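Local coordinates for protein homoserine O-acetyltransferase (Bacillus anthracis str. 'Ames Ancestor', PDB 3I1I) that probably transfers the acetyl group of acetyl-CoA to the hydroxyl of L-homoserine, an early step of methionine biosynthesis, using an alpha/beta-hydrolase fold, at residues Lys218-Ala223 with Glu273-Asn278; Met226-Ala231 with Lys266-Ser271; Glu301-Val306 with Val330-Lys335; Glu307-Met312 with Leu369-Ser374. All coordinates share one frame; numbering follows the deposited sequence. Where two conformers were deposited one is given.

Contact 1 (Lys218-Ala223 with Glu273-Asn278); sequences KGLQLA and ELVDAN
Leu220 reaches from helix 217-228 into the bend where the chain 273-278 turns from loop into helix 277-289. The packing is tight at the fork of this leucine. Leu220 CD1 lies 3.8 Å from Ala277 CA, and Leu220 CD2 4.1 Å from Ala277 CB, so both methyls touch the first residue of the helix. With CG trans to the backbone N (chi1 -163°), the leucine extends away from its own helix toward that start. On the Val275 side the fit is looser: Leu220 CD2 stays 4.0 Å from Val275 O and 4.3 Å from Val275 CG1. No hydrogen bond crosses between the segments, and ahead of Val275 the chain diverges, with Glu273 and Leu274 running out to solvent. Asp276 turns its side chain from Leu220 and N-caps helix 277-289 through a backbone N just beyond Asn278, with OD2 also bonded to Ser279 OG; OD1 is held by Tyr211 and Gln215, which probably steadies the turn. Trp280, one turn into helix 277-289, covers Leu220 and Val275 together. These three residues sit between helices 217-228 and 277-289, with Ile200 of helix 186-202 closing over Ala277.

Contact 2 (Met226-Ala231 with Lys266-Ser271); sequences MMFMNA and KLTYRS
Phe228, in the last turn of helix 217-228, projects toward helix 259-270 and meets Leu267 and Thr268, two consecutive residues on the near side of that helix. Its side chain crosses that of Thr268 at about a right angle and meets that of Leu267 at a slant, and Thr268 CG2 and Leu267 CD1 both approach the ring obliquely. The touching atoms lie at opposite ends of the aromatic side chain. Near its root, Phe228 CB is 4.1 Å from Thr268 CG2; at its far end, Phe228 CZ is 4.0 Å from Leu267 CD1. An extended first torsion, with CG trans to the backbone N (chi1 179°), carries the ring across the gap between the helices, whose closest CA atoms, those of Phe228 and Thr268, are 7.6 Å apart.

Thr268 divides its two branches between different tasks. CG2 supplies the apolar contact, while OG1 is engaged with the backbone oxygen of Ile264 in its own helix. The threonine end is buried, whereas the leucine end is exposed, although Tyr241 packs on both Phe228 and Leu267. A type I beta turn runs from Phe228 to Ala231. Asn230 ND2 reaches back to Met226 O at 3.1 Å, and Tyr237 OH bonds Phe228 O; both bonds hold the turn. This is side-chain packing between helices of the predominantly helical region inserted between strands 174-178 and 309-313, consistent with the lid domain of homoserine acetyltransferases of the alpha/beta-hydrolase fold.

Contact 3 (Glu301-Val306 with Val330-Lys335); sequences EALSNV and VDLLQK
Leu333 and Leu303 bury the most surface here, and they do so in different ways. Leu333, on helix 324-335, sends one methyl group, CD2, in beside Leu303 and Val306. Leu333 CD2 lies 3.6 Å from Leu303 O and 3.9 Å from Val306 CB, with Leu303 CB a little farther off at 4.2 Å. Three features of the opposing chain, a backbone carbonyl, a valine and the root of a leucine, all meet this one methyl from the same side. The Leu333 CA-CB bond is not aimed at this site; the outer part of the side chain makes the approach, crossing Val306 at about a right angle.

Leu303 answers with its own tip. Leu303 CD1 packs 3.9 Å from Leu332 CD1 and 4.1 Å from Leu332 CB, the two side chains again running roughly perpendicular. With CG trans to the carbonyl carbon (chi1 -69°), Leu303 leans to the side of its backbone N, which brings CD1 up to Leu332.

The chain passes from helix 299-304 through Val306 into strand 309-313, then through helix 324-335 to the parallel strand 340-342, so the second helix forms the connection of a beta-alpha-beta unit at the end of the alpha/beta-hydrolase sheet. Its inner side rests on that sheet, Leu333 touching Val310 and Ala340.

Leu303 O, already close to the Leu333 methyl, accepts the backbone N-H of Val306 at 3.0 Å. Away from the leucines, on the outer side of helix 324-335, Lys335 NZ forms a salt bridge with Asp331 OD2 at 2.7 Å.

Contact 4 (Glu307-Met312 with Leu369-Ser374); sequences EANVLM and LNRKVS
Asn309 pairs through both ends of its amide with the backbone of the C-terminal tail. Asn309 OD1 accepts the N-H of Ser374 at 3.0 Å, with an N-H...O angle of 151°, and Asn309 ND2 donates to Lys372 O at 2.9 Å, at 142°. Asn309 opens strand 309-313 of the central alpha/beta-hydrolase sheet, and the tail follows helix 362-370, the last helix of the chain, so one side chain holds the outgoing chain beside the beginning of a core strand.

The two bonds skip over Val373 and fix the rotation of the amide, since the oxygen meets a donor and the nitrogen an acceptor. Ser374 N is only tilted 20° from the carbonyl plane of Asn309, whereas Asn309 ND2 lies well above that of Lys372. The asparagine is buried and its own backbone is held in the sheet by Glu173 and Met175, so the polar side chain emerges from a fixed strand.

Around this pairing the packing is modest. Val373 approaches from the region between the two bonds, its CA 3.8 Å from Asn309 OD1, while Phe368 of helix 362-370 also touches the asparagine. Arg371 runs past the nitrogen end, and its guanidinium turns away through a bend at chi3 toward Glu367, a long and weak ion pair. What it offers the amide is aliphatic: Arg371 CD lies 3.9 Å from Asn309 ND2.

The four contacts form two pairs on opposite sides of the chain's centre. Contacts 1 and 2, with centres about 11 Å apart, share helix 217-228 and are joined by Gln221 NE2 to Thr268 OG1 (2.9 Å); both reach the second subunit, so this helical region takes part in assembly. Contacts 3 and 4, about 14 Å apart between centres, alternate along the chain and meet where Val330 and Leu333 of helix 324-335 pack on Met312 and Val310 of strand 309-313. Contact 2 falls within contact 1's span, and both precede the other pair. Contacts in different pairs lie about 35 to 39 Å apart between centres, one pair in the helical insertion, the other at the sheet's edge.

Contact 1 (Lys218-Ala223 with Glu273-Asn278)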
# COMPACT_ATOMS: atom_id res chain seq x y z
N LYS A 218 1.84 -9.49 -8.45
CA LYS A 218 0.86 -8.48 -8.00
C LYS A 218 1.30 -7.86 -6.69
O LYS A 218 1.39 -6.64 -6.56
CB LYS A 218 -0.53 -9.05 -7.84
CG LYS A 218 -1.14 -9.49 -9.14
CD LYS A 218 -2.54 -10.11 -8.93
CE LYS A 218 -3.10 -10.72 -10.21
NZ LYS A 218 -4.52 -11.19 -9.99
N GLY A 219 1.61 -8.69 -5.71
CA GLY A 219 2.11 -8.18 -4.45
C GLY A 219 3.38 -7.36 -4.61
O GLY A 219 3.53 -6.31 -3.99
N LEU A 220 4.29 -7.82 -5.47
CA LEU A 220 5.58 -7.16 -5.60
C LEU A 220 5.43 -5.82 -6.29
O LEU A 220 6.05 -4.83 -5.88
CB LEU A 220 6.53 -8.08 -6.36
CG LEU A 220 8.03 -7.88 -6.35
CD1 LEU A 220 8.62 -7.65 -4.92
CD2 LEU A 220 8.66 -9.12 -7.05
N GLN A 221 4.60 -5.76 -7.33
CA GLN A 221 4.36 -4.51 -8.02
C GLN A 221 3.75 -3.47 -7.07
O GLN A 221 4.08 -2.30 -7.12
CB GLN A 221 3.46 -4.68 -9.25
CG GLN A 221 3.03 -3.31 -9.88
CD GLN A 221 2.55 -3.41 -11.31
OE1 GLN A 221 1.99 -4.42 -11.72
NE2 GLN A 221 2.75 -2.33 -12.09
N LEU A 222 2.83 -3.91 -6.24
CA LEU A 222 2.22 -3.03 -5.24
C LEU A 222 3.29 -2.52 -4.26
O LEU A 222 3.39 -1.32 -4.00
CB LEU A 222 1.09 -3.80 -4.55
CG LEU A 222 0.12 -3.07 -3.65
CD1 LEU A 222 -0.28 -1.69 -4.19
CD2 LEU A 222 -1.11 -3.99 -3.47
N ALA A 223 4.13 -3.42 -3.76
CA ALA A 223 5.26 -3.04 -2.91
C ALA A 223 6.14 -2.00 -3.61
O ALA A 223 6.52 -1.01 -3.02
CB ALA A 223 6.10 -4.28 -2.46
N GLU A 273 11.16 -6.69 -12.69
CA GLU A 273 11.39 -7.85 -13.57
C GLU A 273 12.53 -8.76 -13.14
O GLU A 273 12.38 -9.97 -13.19
CB GLU A 273 11.54 -7.38 -15.02
CG GLU A 273 10.16 -6.81 -15.50
CD GLU A 273 10.07 -6.55 -16.99
OE1 GLU A 273 11.08 -6.22 -17.65
OE2 GLU A 273 8.93 -6.63 -17.50
N LEU A 274 13.63 -8.19 -12.67
CA LEU A 274 14.74 -8.99 -12.17
C LEU A 274 14.74 -9.23 -10.68
O LEU A 274 15.74 -9.68 -10.14
CB LEU A 274 16.08 -8.30 -12.51
CG LEU A 274 16.50 -8.15 -13.99
CD1 LEU A 274 18.07 -7.95 -14.11
CD2 LEU A 274 15.98 -9.34 -14.88
N VAL A 275 13.63 -8.95 -10.01
CA VAL A 275 13.64 -8.76 -8.56
C VAL A 275 13.04 -9.96 -7.86
O VAL A 275 12.13 -10.57 -8.39
CB VAL A 275 12.88 -7.47 -8.20
CG1 VAL A 275 12.53 -7.39 -6.74
CG2 VAL A 275 13.72 -6.27 -8.63
N ASP A 276 13.56 -10.29 -6.68
CA ASP A 276 13.02 -11.39 -5.87
C ASP A 276 12.18 -10.90 -4.68
O ASP A 276 12.63 -10.10 -3.87
CB ASP A 276 14.14 -12.27 -5.34
CG ASP A 276 13.62 -13.41 -4.47
OD1 ASP A 276 12.80 -14.23 -4.98
OD2 ASP A 276 14.01 -13.45 -3.28
N ALA A 277 10.98 -11.44 -4.55
CA ALA A 277 9.99 -10.95 -3.57
C ALA A 277 10.47 -11.13 -2.13
O ALA A 277 10.43 -10.17 -1.36
CB ALA A 277 8.61 -11.62 -3.79
N ASN A 278 10.87 -12.35 -1.77
CA ASN A 278 11.36 -12.61 -0.41
C ASN A 278 12.54 -11.67 -0.06
O ASN A 278 12.61 -11.14 1.06
CB ASN A 278 11.79 -14.07 -0.24
CG ASN A 278 10.60 -15.04 -0.25
OD1 ASN A 278 9.45 -14.66 -0.05
ND2 ASN A 278 10.89 -16.31 -0.45

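Contact 2 (Met226-Ala231 with Lys266-Ser271)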
# COMPACT_ATOMS: atom_id res chain seq x y z
N MSE A 226 4.41 1.58 -4.07
CA MSE A 226 4.45 2.37 -2.82
C MSE A 226 5.77 3.07 -2.63
O MSE A 226 5.80 4.21 -2.23
CB MSE A 226 4.22 1.50 -1.59
CG MSE A 226 2.83 0.89 -1.50
SE MSE A 226 2.89 -0.57 -0.24
CE MSE A 226 1.11 -1.26 -0.51
N MSE A 227 6.88 2.41 -2.90
CA MSE A 227 8.18 3.09 -2.78
C MSE A 227 8.31 4.19 -3.86
O MSE A 227 8.70 5.33 -3.56
CB MSE A 227 9.32 2.08 -2.88
CG MSE A 227 10.60 2.55 -2.27
SE MSE A 227 11.95 1.11 -2.20
CE MSE A 227 12.34 1.03 -4.10
N PHE A 228 7.99 3.84 -5.10
CA PHE A 228 8.10 4.77 -6.22
C PHE A 228 7.30 6.05 -5.99
O PHE A 228 7.75 7.15 -6.27
CB PHE A 228 7.62 4.07 -7.52
CG PHE A 228 7.67 4.95 -8.71
CD1 PHE A 228 8.88 5.14 -9.38
CD2 PHE A 228 6.56 5.63 -9.13
CE1 PHE A 228 8.97 6.00 -10.49
CE2 PHE A 228 6.62 6.52 -10.26
CZ PHE A 228 7.83 6.69 -10.94
N MSE A 229 6.08 5.90 -5.49
CA MSE A 229 5.24 7.07 -5.23
C MSE A 229 5.70 7.94 -4.05
O MSE A 229 5.12 8.98 -3.85
CB MSE A 229 3.77 6.70 -5.01
CG MSE A 229 3.11 6.02 -6.18
SE MSE A 229 3.26 7.01 -7.83
CE MSE A 229 2.40 8.72 -7.27
N ASN A 230 6.75 7.57 -3.32
CA ASN A 230 7.34 8.51 -2.35
C ASN A 230 8.76 8.94 -2.69
O ASN A 230 9.41 9.70 -1.92
CB ASN A 230 7.27 7.91 -0.94
CG ASN A 230 5.85 7.90 -0.40
OD1 ASN A 230 5.28 8.99 -0.08
ND2 ASN A 230 5.22 6.69 -0.39
N ALA A 231 9.24 8.48 -3.84
CA ALA A 231 10.63 8.69 -4.23
C ALA A 231 10.90 10.10 -4.75
O ALA A 231 12.04 10.51 -4.76
CB ALA A 231 11.10 7.63 -5.25
N LYS A 266 3.19 0.66 -15.85
CA LYS A 266 4.22 0.21 -16.78
C LYS A 266 5.61 0.34 -16.17
O LYS A 266 6.39 -0.62 -16.21
CB LYS A 266 4.13 0.98 -18.09
CG LYS A 266 4.80 0.30 -19.25
CD LYS A 266 4.23 0.84 -20.61
CE LYS A 266 5.27 1.63 -21.47
NZ LYS A 266 5.77 0.83 -22.68
N LEU A 267 5.92 1.50 -15.60
CA LEU A 267 7.23 1.73 -15.00
C LEU A 267 7.47 0.76 -13.84
O LEU A 267 8.54 0.22 -13.71
CB LEU A 267 7.35 3.15 -14.44
CG LEU A 267 7.36 4.29 -15.45
CD1 LEU A 267 7.20 5.67 -14.74
CD2 LEU A 267 8.64 4.22 -16.29
N THR A 268 6.47 0.56 -13.00
CA THR A 268 6.70 -0.18 -11.80
C THR A 268 6.73 -1.66 -12.07
O THR A 268 7.38 -2.41 -11.33
CB THR A 268 5.66 0.16 -10.70
OG1 THR A 268 4.33 -0.05 -11.18
CG2 THR A 268 5.82 1.57 -10.28
N TYR A 269 6.07 -2.11 -13.13
CA TYR A 269 6.18 -3.48 -13.54
C TYR A 269 7.58 -3.76 -14.07
O TYR A 269 8.17 -4.78 -13.71
CB TYR A 269 5.20 -3.83 -14.61
CG TYR A 269 5.14 -5.31 -14.86
CD1 TYR A 269 4.39 -6.13 -14.02
CD2 TYR A 269 5.83 -5.91 -15.92
CE1 TYR A 269 4.30 -7.50 -14.24
CE2 TYR A 269 5.74 -7.29 -16.16
CZ TYR A 269 4.97 -8.07 -15.30
OH TYR A 269 4.86 -9.44 -15.46
N ARG A 270 8.07 -2.87 -14.93
CA ARG A 270 9.39 -3.03 -15.53
C ARG A 270 10.47 -3.16 -14.48
O ARG A 270 11.36 -3.99 -14.59
CB ARG A 270 9.75 -1.84 -16.44
CG ARG A 270 10.64 -2.23 -17.60
CD ARG A 270 9.81 -2.47 -18.89
NE ARG A 270 9.42 -1.21 -19.52
CZ ARG A 270 8.47 -1.07 -20.43
NH1 ARG A 270 7.78 -2.12 -20.84
NH2 ARG A 270 8.21 0.13 -20.93
N SER A 271 10.40 -2.34 -13.43
CA SER A 271 11.48 -2.38 -12.46
C SER A 271 11.43 -3.55 -11.48
O SER A 271 12.31 -3.69 -10.71
CB SER A 271 11.61 -1.04 -11.71
OG SER A 271 10.57 -0.89 -10.78

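Contact 3 (Glu301-Val306 with Val330-Lys335)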
# COMPACT_ATOMS: atom_id res chain seq x y z
N GLU A 301 23.45 8.62 23.07
CA GLU A 301 24.52 7.71 23.40
C GLU A 301 25.13 7.09 22.15
O GLU A 301 26.33 7.01 22.05
CB GLU A 301 24.09 6.61 24.38
CG GLU A 301 25.34 5.89 24.97
CD GLU A 301 25.12 4.47 25.45
OE1 GLU A 301 23.94 4.09 25.72
OE2 GLU A 301 26.15 3.76 25.57
N ALA A 302 24.31 6.66 21.20
CA ALA A 302 24.83 6.04 19.99
C ALA A 302 25.81 7.02 19.33
O ALA A 302 26.92 6.65 18.95
CB ALA A 302 23.69 5.65 19.02
N LEU A 303 25.43 8.29 19.26
CA LEU A 303 26.21 9.28 18.56
C LEU A 303 27.47 9.70 19.31
O LEU A 303 28.43 10.13 18.69
CB LEU A 303 25.35 10.49 18.26
CG LEU A 303 24.24 10.28 17.22
CD1 LEU A 303 23.22 11.43 17.27
CD2 LEU A 303 24.88 10.13 15.82
N SER A 304 27.46 9.57 20.64
CA SER A 304 28.66 9.83 21.45
C SER A 304 29.90 9.07 20.94
O SER A 304 31.02 9.50 21.11
CB SER A 304 28.38 9.48 22.93
OG SER A 304 28.30 8.06 23.12
N ASN A 305 29.68 7.91 20.34
CA ASN A 305 30.78 7.07 19.88
C ASN A 305 31.41 7.55 18.55
O ASN A 305 32.55 7.22 18.25
CB ASN A 305 30.29 5.63 19.70
CG ASN A 305 29.86 4.98 21.01
OD1 ASN A 305 30.71 4.52 21.76
ND2 ASN A 305 28.55 4.90 21.27
N VAL A 306 30.65 8.29 17.75
CA VAL A 306 31.13 8.75 16.46
C VAL A 306 32.32 9.69 16.65
O VAL A 306 32.26 10.60 17.45
CB VAL A 306 30.01 9.48 15.67
CG1 VAL A 306 30.54 10.16 14.42
CG2 VAL A 306 28.85 8.47 15.33
N VAL A 330 22.93 16.28 13.76
CA VAL A 330 24.09 17.14 13.63
C VAL A 330 24.21 18.06 14.84
O VAL A 330 25.32 18.31 15.38
CB VAL A 330 24.05 17.87 12.26
CG1 VAL A 330 24.89 19.17 12.23
CG2 VAL A 330 24.45 16.83 11.12
N ASP A 331 23.07 18.51 15.33
CA ASP A 331 23.08 19.33 16.51
C ASP A 331 23.65 18.55 17.71
O ASP A 331 24.51 19.09 18.46
CB ASP A 331 21.71 19.89 16.82
CG ASP A 331 21.76 20.95 17.90
OD1 ASP A 331 22.49 21.94 17.78
OD2 ASP A 331 21.07 20.78 18.92
N LEU A 332 23.19 17.30 17.88
CA LEU A 332 23.71 16.49 18.98
C LEU A 332 25.21 16.29 18.86
O LEU A 332 25.95 16.46 19.82
CB LEU A 332 23.00 15.14 19.08
CG LEU A 332 21.51 15.21 19.45
CD1 LEU A 332 20.81 13.84 19.25
CD2 LEU A 332 21.29 15.80 20.86
N LEU A 333 25.69 15.97 17.67
CA LEU A 333 27.13 15.80 17.48
C LEU A 333 27.92 17.08 17.78
O LEU A 333 28.98 17.02 18.40
CB LEU A 333 27.45 15.32 16.06
CG LEU A 333 27.18 13.85 15.74
CD1 LEU A 333 27.09 13.65 14.20
CD2 LEU A 333 28.25 12.89 16.43
N GLN A 334 27.41 18.23 17.37
CA GLN A 334 28.11 19.50 17.63
C GLN A 334 28.17 19.77 19.12
O GLN A 334 29.19 20.18 19.62
CB GLN A 334 27.46 20.66 16.90
CG GLN A 334 27.69 20.61 15.42
CD GLN A 334 26.90 21.64 14.64
OE1 GLN A 334 26.17 22.41 15.21
NE2 GLN A 334 27.05 21.64 13.33
N LYS A 335 27.10 19.51 19.85
CA LYS A 335 27.14 19.73 21.29
C LYS A 335 28.07 18.76 22.02
O LYS A 335 28.47 19.03 23.13
CB LYS A 335 25.75 19.66 21.88
CG LYS A 335 24.83 20.63 21.17
CD LYS A 335 24.05 21.47 22.09
CE LYS A 335 22.53 21.20 22.02
NZ LYS A 335 21.87 22.21 21.11

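Contact 4 (Glu307-Met312 with Leu369-Ser374)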
# COMPACT_ATOMS: atom_id res chain seq x y z
N GLU A 307 33.41 9.44 15.93
CA GLU A 307 34.57 10.34 15.94
C GLU A 307 34.91 10.86 14.53
O GLU A 307 35.80 11.67 14.38
CB GLU A 307 35.80 9.68 16.59
CG GLU A 307 35.55 9.09 18.03
CD GLU A 307 35.13 10.15 19.10
OE1 GLU A 307 35.48 11.31 18.95
OE2 GLU A 307 34.47 9.80 20.13
N ALA A 308 34.20 10.39 13.51
CA ALA A 308 34.41 10.85 12.13
C ALA A 308 33.95 12.30 12.00
O ALA A 308 33.08 12.75 12.74
CB ALA A 308 33.64 9.99 11.17
N ASN A 309 34.53 13.04 11.07
CA ASN A 309 33.93 14.28 10.58
C ASN A 309 32.66 13.85 9.90
O ASN A 309 32.73 12.92 9.12
CB ASN A 309 34.84 14.96 9.54
CG ASN A 309 36.00 15.74 10.14
OD1 ASN A 309 36.30 15.63 11.31
ND2 ASN A 309 36.64 16.56 9.32
N VAL A 310 31.53 14.46 10.19
CA VAL A 310 30.24 14.00 9.63
C VAL A 310 29.58 15.05 8.73
O VAL A 310 29.48 16.22 9.12
CB VAL A 310 29.24 13.59 10.76
CG1 VAL A 310 27.78 13.47 10.22
CG2 VAL A 310 29.70 12.27 11.43
N LEU A 311 29.16 14.62 7.53
CA LEU A 311 28.42 15.46 6.57
C LEU A 311 27.11 14.77 6.18
O LEU A 311 27.11 13.67 5.64
CB LEU A 311 29.26 15.72 5.30
CG LEU A 311 28.58 16.59 4.18
CD1 LEU A 311 28.15 18.03 4.69
CD2 LEU A 311 29.45 16.71 2.95
N MSE A 312 25.98 15.41 6.50
CA MSE A 312 24.65 14.90 6.10
C MSE A 312 24.11 15.78 4.94
O MSE A 312 24.14 17.03 5.01
CB MSE A 312 23.68 14.92 7.29
CG MSE A 312 24.06 14.12 8.56
SE MSE A 312 24.30 12.23 8.15
CE MSE A 312 22.38 11.82 8.07
N LEU A 369 35.86 15.73 1.46
CA LEU A 369 36.88 14.70 1.34
C LEU A 369 38.29 15.27 1.53
O LEU A 369 39.21 14.55 1.88
CB LEU A 369 36.78 14.00 -0.01
CG LEU A 369 35.53 13.13 -0.17
CD1 LEU A 369 35.47 12.56 -1.60
CD2 LEU A 369 35.46 12.01 0.92
N ASN A 370 38.44 16.58 1.32
CA ASN A 370 39.71 17.26 1.51
C ASN A 370 39.87 18.00 2.83
O ASN A 370 40.91 18.51 3.09
CB ASN A 370 39.92 18.23 0.36
CG ASN A 370 40.26 17.51 -0.90
OD1 ASN A 370 41.30 16.85 -0.95
ND2 ASN A 370 39.38 17.56 -1.90
N ARG A 371 38.85 18.08 3.66
CA ARG A 371 39.01 18.70 4.95
C ARG A 371 39.67 17.71 5.93
O ARG A 371 39.42 16.50 5.87
CB ARG A 371 37.66 19.16 5.45
CG ARG A 371 37.64 19.75 6.83
CD ARG A 371 36.22 19.87 7.28
NE ARG A 371 35.47 20.77 6.40
CZ ARG A 371 35.49 22.10 6.50
NH1 ARG A 371 36.22 22.69 7.46
NH2 ARG A 371 34.78 22.85 5.65
N LYS A 372 40.51 18.24 6.82
CA LYS A 372 41.24 17.40 7.76
C LYS A 372 40.35 16.89 8.91
O LYS A 372 39.37 17.53 9.30
CB LYS A 372 42.45 18.15 8.33
CG LYS A 372 42.11 19.17 9.41
CD LYS A 372 43.35 19.96 9.87
CE LYS A 372 43.15 20.54 11.26
NZ LYS A 372 43.25 19.48 12.33
N VAL A 373 40.71 15.73 9.44
CA VAL A 373 39.96 15.09 10.51
C VAL A 373 40.13 15.90 11.80
O VAL A 373 41.23 16.29 12.16
CB VAL A 373 40.39 13.62 10.67
CG1 VAL A 373 39.62 12.92 11.87
CG2 VAL A 373 40.16 12.91 9.34
N SER A 374 39.01 16.14 12.47
CA SER A 374 38.94 17.09 13.59
C SER A 374 39.33 16.40 14.90
O SER A 374 40.12 16.94 15.66
CB SER A 374 37.55 17.74 13.69
OG SER A 374 37.18 17.94 15.05